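Local coordinates for ATP-dependent Clp protease adapter protein ClpS 2 (Agrobacterium tumefaciens, PDB 4YJM) that probably modulates the specificity of ClpAP-mediated protein degradation, as an N-end-rule adaptor of the ClpS family that binds the N-terminal domain of the chaperone ClpA, at residues 23-34 against 93-102. Numbering follows the deposited sequence.
Sequences LYKVMLLNDDYT and FPLMFTTEPE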
# COMPACT_ATOMS: atom_id res chain seq x y z
N LEU A 23 6.40 -8.73 12.59
CA LEU A 23 5.41 -8.21 11.66
C LEU A 23 6.03 -7.21 10.71
O LEU A 23 7.08 -6.62 11.00
CB LEU A 23 4.26 -7.56 12.43
CG LEU A 23 3.49 -8.49 13.39
CD1 LEU A 23 2.31 -7.71 13.94
CD2 LEU A 23 3.01 -9.73 12.69
N TYR A 24 5.39 -7.05 9.55
CA TYR A 24 5.88 -6.22 8.45
C TYR A 24 4.85 -5.16 8.08
O TYR A 24 3.66 -5.44 7.94
CB TYR A 24 6.23 -7.08 7.22
CG TYR A 24 7.60 -7.69 7.32
CD1 TYR A 24 7.89 -8.63 8.29
CD2 TYR A 24 8.62 -7.30 6.46
CE1 TYR A 24 9.17 -9.17 8.43
CE2 TYR A 24 9.90 -7.86 6.57
CZ TYR A 24 10.16 -8.81 7.56
OH TYR A 24 11.42 -9.38 7.70
N LYS A 25 5.33 -3.94 7.96
CA LYS A 25 4.49 -2.84 7.46
C LYS A 25 4.33 -3.00 5.96
O LYS A 25 5.29 -3.31 5.26
CB LYS A 25 5.15 -1.50 7.76
CG LYS A 25 5.41 -1.24 9.22
CD LYS A 25 6.03 0.13 9.48
CE LYS A 25 7.44 0.16 9.01
NZ LYS A 25 8.19 1.35 9.52
N VAL A 26 3.12 -2.79 5.47
CA VAL A 26 2.94 -2.55 4.04
C VAL A 26 2.86 -1.03 3.83
O VAL A 26 2.03 -0.37 4.45
CB VAL A 26 1.64 -3.23 3.51
CG1 VAL A 26 1.45 -2.93 2.03
CG2 VAL A 26 1.71 -4.73 3.77
N MET A 27 3.72 -0.51 2.97
CA MET A 27 3.87 0.92 2.71
C MET A 27 3.35 1.23 1.32
O MET A 27 3.71 0.56 0.39
CB MET A 27 5.35 1.39 2.76
CG MET A 27 6.14 0.96 4.00
SD MET A 27 5.40 1.67 5.45
CE MET A 27 5.92 3.40 5.31
N LEU A 28 2.53 2.26 1.20
CA LEU A 28 2.27 2.92 -0.08
C LEU A 28 3.29 4.02 -0.35
O LEU A 28 3.52 4.90 0.51
CB LEU A 28 0.85 3.52 -0.05
CG LEU A 28 0.56 4.48 -1.21
CD1 LEU A 28 0.42 3.71 -2.52
CD2 LEU A 28 -0.67 5.32 -0.91
N LEU A 29 3.88 4.03 -1.55
CA LEU A 29 4.83 5.07 -1.95
C LEU A 29 4.17 6.16 -2.78
O LEU A 29 3.27 5.89 -3.56
CB LEU A 29 6.00 4.50 -2.77
CG LEU A 29 6.78 3.33 -2.19
CD1 LEU A 29 8.02 3.08 -3.08
CD2 LEU A 29 7.22 3.60 -0.76
N ASN A 30 4.62 7.39 -2.59
CA ASN A 30 4.13 8.50 -3.39
C ASN A 30 4.59 8.37 -4.83
O ASN A 30 5.66 7.84 -5.08
CB ASN A 30 4.61 9.83 -2.82
CG ASN A 30 4.12 11.04 -3.62
OD1 ASN A 30 2.92 11.29 -3.72
ND2 ASN A 30 5.06 11.79 -4.19
N ASP A 31 3.75 8.82 -5.76
CA ASP A 31 4.22 9.12 -7.12
C ASP A 31 3.38 10.21 -7.76
O ASP A 31 2.29 10.55 -7.26
CB ASP A 31 4.23 7.87 -8.00
CG ASP A 31 2.82 7.38 -8.39
OD1 ASP A 31 2.11 8.09 -9.12
OD2 ASP A 31 2.43 6.28 -7.97
N ASP A 32 3.87 10.68 -8.90
CA ASP A 32 3.28 11.78 -9.65
C ASP A 32 2.29 11.36 -10.73
O ASP A 32 1.77 12.23 -11.43
CB ASP A 32 4.36 12.60 -10.37
CG ASP A 32 5.37 13.21 -9.44
OD1 ASP A 32 5.03 13.47 -8.27
OD2 ASP A 32 6.50 13.46 -9.90
N TYR A 33 2.06 10.07 -10.92
CA TYR A 33 1.49 9.60 -12.20
C TYR A 33 0.27 8.71 -12.04
O TYR A 33 -0.56 8.63 -12.94
CB TYR A 33 2.55 8.87 -13.02
CG TYR A 33 3.60 9.79 -13.56
CD1 TYR A 33 3.33 10.61 -14.66
CD2 TYR A 33 4.85 9.88 -12.98
CE1 TYR A 33 4.28 11.47 -15.15
CE2 TYR A 33 5.81 10.74 -13.47
CZ TYR A 33 5.52 11.53 -14.56
OH TYR A 33 6.47 12.39 -15.05
N THR A 34 0.16 8.05 -10.90
CA THR A 34 -0.98 7.17 -10.70
C THR A 34 -2.18 8.00 -10.29
O THR A 34 -2.10 8.74 -9.32
CB THR A 34 -0.69 6.09 -9.62
OG1 THR A 34 0.56 5.42 -9.89
CG2 THR A 34 -1.82 5.07 -9.58
N PHE A 93 0.89 2.18 -14.72
CA PHE A 93 1.20 3.18 -13.70
C PHE A 93 2.40 2.75 -12.86
O PHE A 93 2.65 1.55 -12.73
CB PHE A 93 0.02 3.40 -12.77
CG PHE A 93 -1.22 3.87 -13.45
CD1 PHE A 93 -1.20 4.89 -14.38
CD2 PHE A 93 -2.43 3.27 -13.16
CE1 PHE A 93 -2.37 5.32 -15.01
CE2 PHE A 93 -3.60 3.69 -13.76
CZ PHE A 93 -3.57 4.71 -14.70
N PRO A 94 3.11 3.73 -12.27
CA PRO A 94 4.27 3.43 -11.42
C PRO A 94 3.90 3.09 -9.97
O PRO A 94 4.81 2.91 -9.17
CB PRO A 94 5.09 4.73 -11.49
CG PRO A 94 4.07 5.79 -11.63
CD PRO A 94 2.97 5.18 -12.50
N LEU A 95 2.61 3.01 -9.66
CA LEU A 95 2.13 2.67 -8.32
C LEU A 95 2.92 1.54 -7.67
O LEU A 95 3.06 0.45 -8.22
CB LEU A 95 0.64 2.26 -8.37
CG LEU A 95 -0.00 1.90 -7.04
CD1 LEU A 95 -0.04 3.12 -6.11
CD2 LEU A 95 -1.38 1.40 -7.32
N MET A 96 3.42 1.80 -6.48
CA MET A 96 4.27 0.86 -5.75
C MET A 96 3.93 0.73 -4.27
O MET A 96 3.84 1.73 -3.54
CB MET A 96 5.74 1.32 -5.87
CG MET A 96 6.75 0.41 -5.15
SD MET A 96 6.85 -1.24 -5.86
CE MET A 96 7.26 -0.82 -7.53
N PHE A 97 3.72 -0.53 -3.85
CA PHE A 97 3.61 -0.89 -2.44
C PHE A 97 4.83 -1.72 -2.05
O PHE A 97 5.25 -2.56 -2.83
CB PHE A 97 2.36 -1.67 -2.15
CG PHE A 97 1.09 -0.89 -2.34
CD1 PHE A 97 0.35 -0.51 -1.25
CD2 PHE A 97 0.62 -0.59 -3.63
CE1 PHE A 97 -0.84 0.20 -1.43
CE2 PHE A 97 -0.57 0.09 -3.80
CZ PHE A 97 -1.29 0.49 -2.72
N THR A 98 5.39 -1.46 -0.87
CA THR A 98 6.59 -2.18 -0.41
C THR A 98 6.33 -2.77 0.97
O THR A 98 5.33 -2.45 1.60
CB THR A 98 7.82 -1.25 -0.34
OG1 THR A 98 7.59 -0.26 0.67
CG2 THR A 98 8.03 -0.51 -1.63
N THR A 99 7.22 -3.63 1.46
CA THR A 99 7.15 -4.04 2.86
C THR A 99 8.42 -3.64 3.60
O THR A 99 9.49 -3.51 3.01
CB THR A 99 6.97 -5.56 3.02
OG1 THR A 99 8.17 -6.24 2.61
CG2 THR A 99 5.79 -6.08 2.20
N GLU A 100 8.29 -3.46 4.90
CA GLU A 100 9.45 -3.27 5.73
C GLU A 100 9.16 -3.79 7.11
O GLU A 100 8.04 -3.73 7.60
CB GLU A 100 9.91 -1.80 5.77
CG GLU A 100 9.05 -0.86 6.48
CD GLU A 100 9.58 0.58 6.39
OE1 GLU A 100 9.80 1.09 5.26
OE2 GLU A 100 9.79 1.19 7.47
N PRO A 101 10.20 -4.29 7.75
CA PRO A 101 9.97 -4.88 9.06
C PRO A 101 9.60 -3.79 10.06
O PRO A 101 10.11 -2.67 9.94
CB PRO A 101 11.33 -5.54 9.38
CG PRO A 101 12.32 -4.89 8.49
CD PRO A 101 11.57 -4.49 7.27
N GLU A 102 8.73 -4.08 11.02
CA GLU A 102 8.41 -3.08 12.05
C GLU A 102 9.46 -3.10 13.16
O GLU A 102 10.54 -3.68 12.99
CB GLU A 102 7.00 -3.28 12.65
CG GLU A 102 6.80 -4.40 13.65
CD GLU A 102 5.53 -4.23 14.53
OE1 GLU A 102 4.93 -3.12 14.56
OE2 GLU A 102 5.14 -5.21 15.19
O HOH W 1 6.78 -7.10 15.04
O HOH W 2 3.66 4.83 -6.00
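The Asp31 carboxylate is gripped at both oxygens, and Pro94 CG of 93-102 packs 3.8 Å from Asp31 CG. OD1 takes the backbone N-H groups of Tyr33 and Thr34, the first through its anti lone pair, the second on the syn side; this is an Asx turn within an Asx motif. OD2 accepts from Thr34 OG1 and from a water that also donates to Leu29 O and accepts from Met96 N, bridging the two segments just past the Leu29 to Met96 bond. With CG wedged between backbone N and carbonyl carbon (chi1 72°), the Asp31 carboxylate turns back into its own loop. Thr34 OG1 also lies 3.2 Å from Leu95 N.

Beyond the water, 23-29 and 97-101 pair antiparallel. Leu29 N bonds to Met96 O at 3.0 Å; Met27 with Thr98 and Lys25 with Glu100 exchange two bonds each, and Glu102 N closes the ladder on Leu23 O. Strand 66-73 bonds to the other edge of 23-29, making it the central strand of the sheet.

On the face bearing Val26, Leu28 CD1 sits over one face of the Phe97 ring, 3.9 Å from its centroid, while also touching Leu95 CD1 at 3.7 Å. Helices 36-47, 51-64 and 74-91 cover this side. Farther along, Pro101 CA lies over the Tyr24 ring, 3.9 Å from the centroid, in a second CH-pi contact.

Across the sheet, the Lys25 chain bends at chi3 (-71°), bringing NZ within 2.6 Å of Glu100 OE2, above the carboxylate plane. Apolar and CH-pi packing around Leu28 and Phe97 thus joins the strands on the helix-covered face, the other carries this salt bridge beside buried Met27, and the Asp31 carboxylate orders the loop leading to helix 36-47.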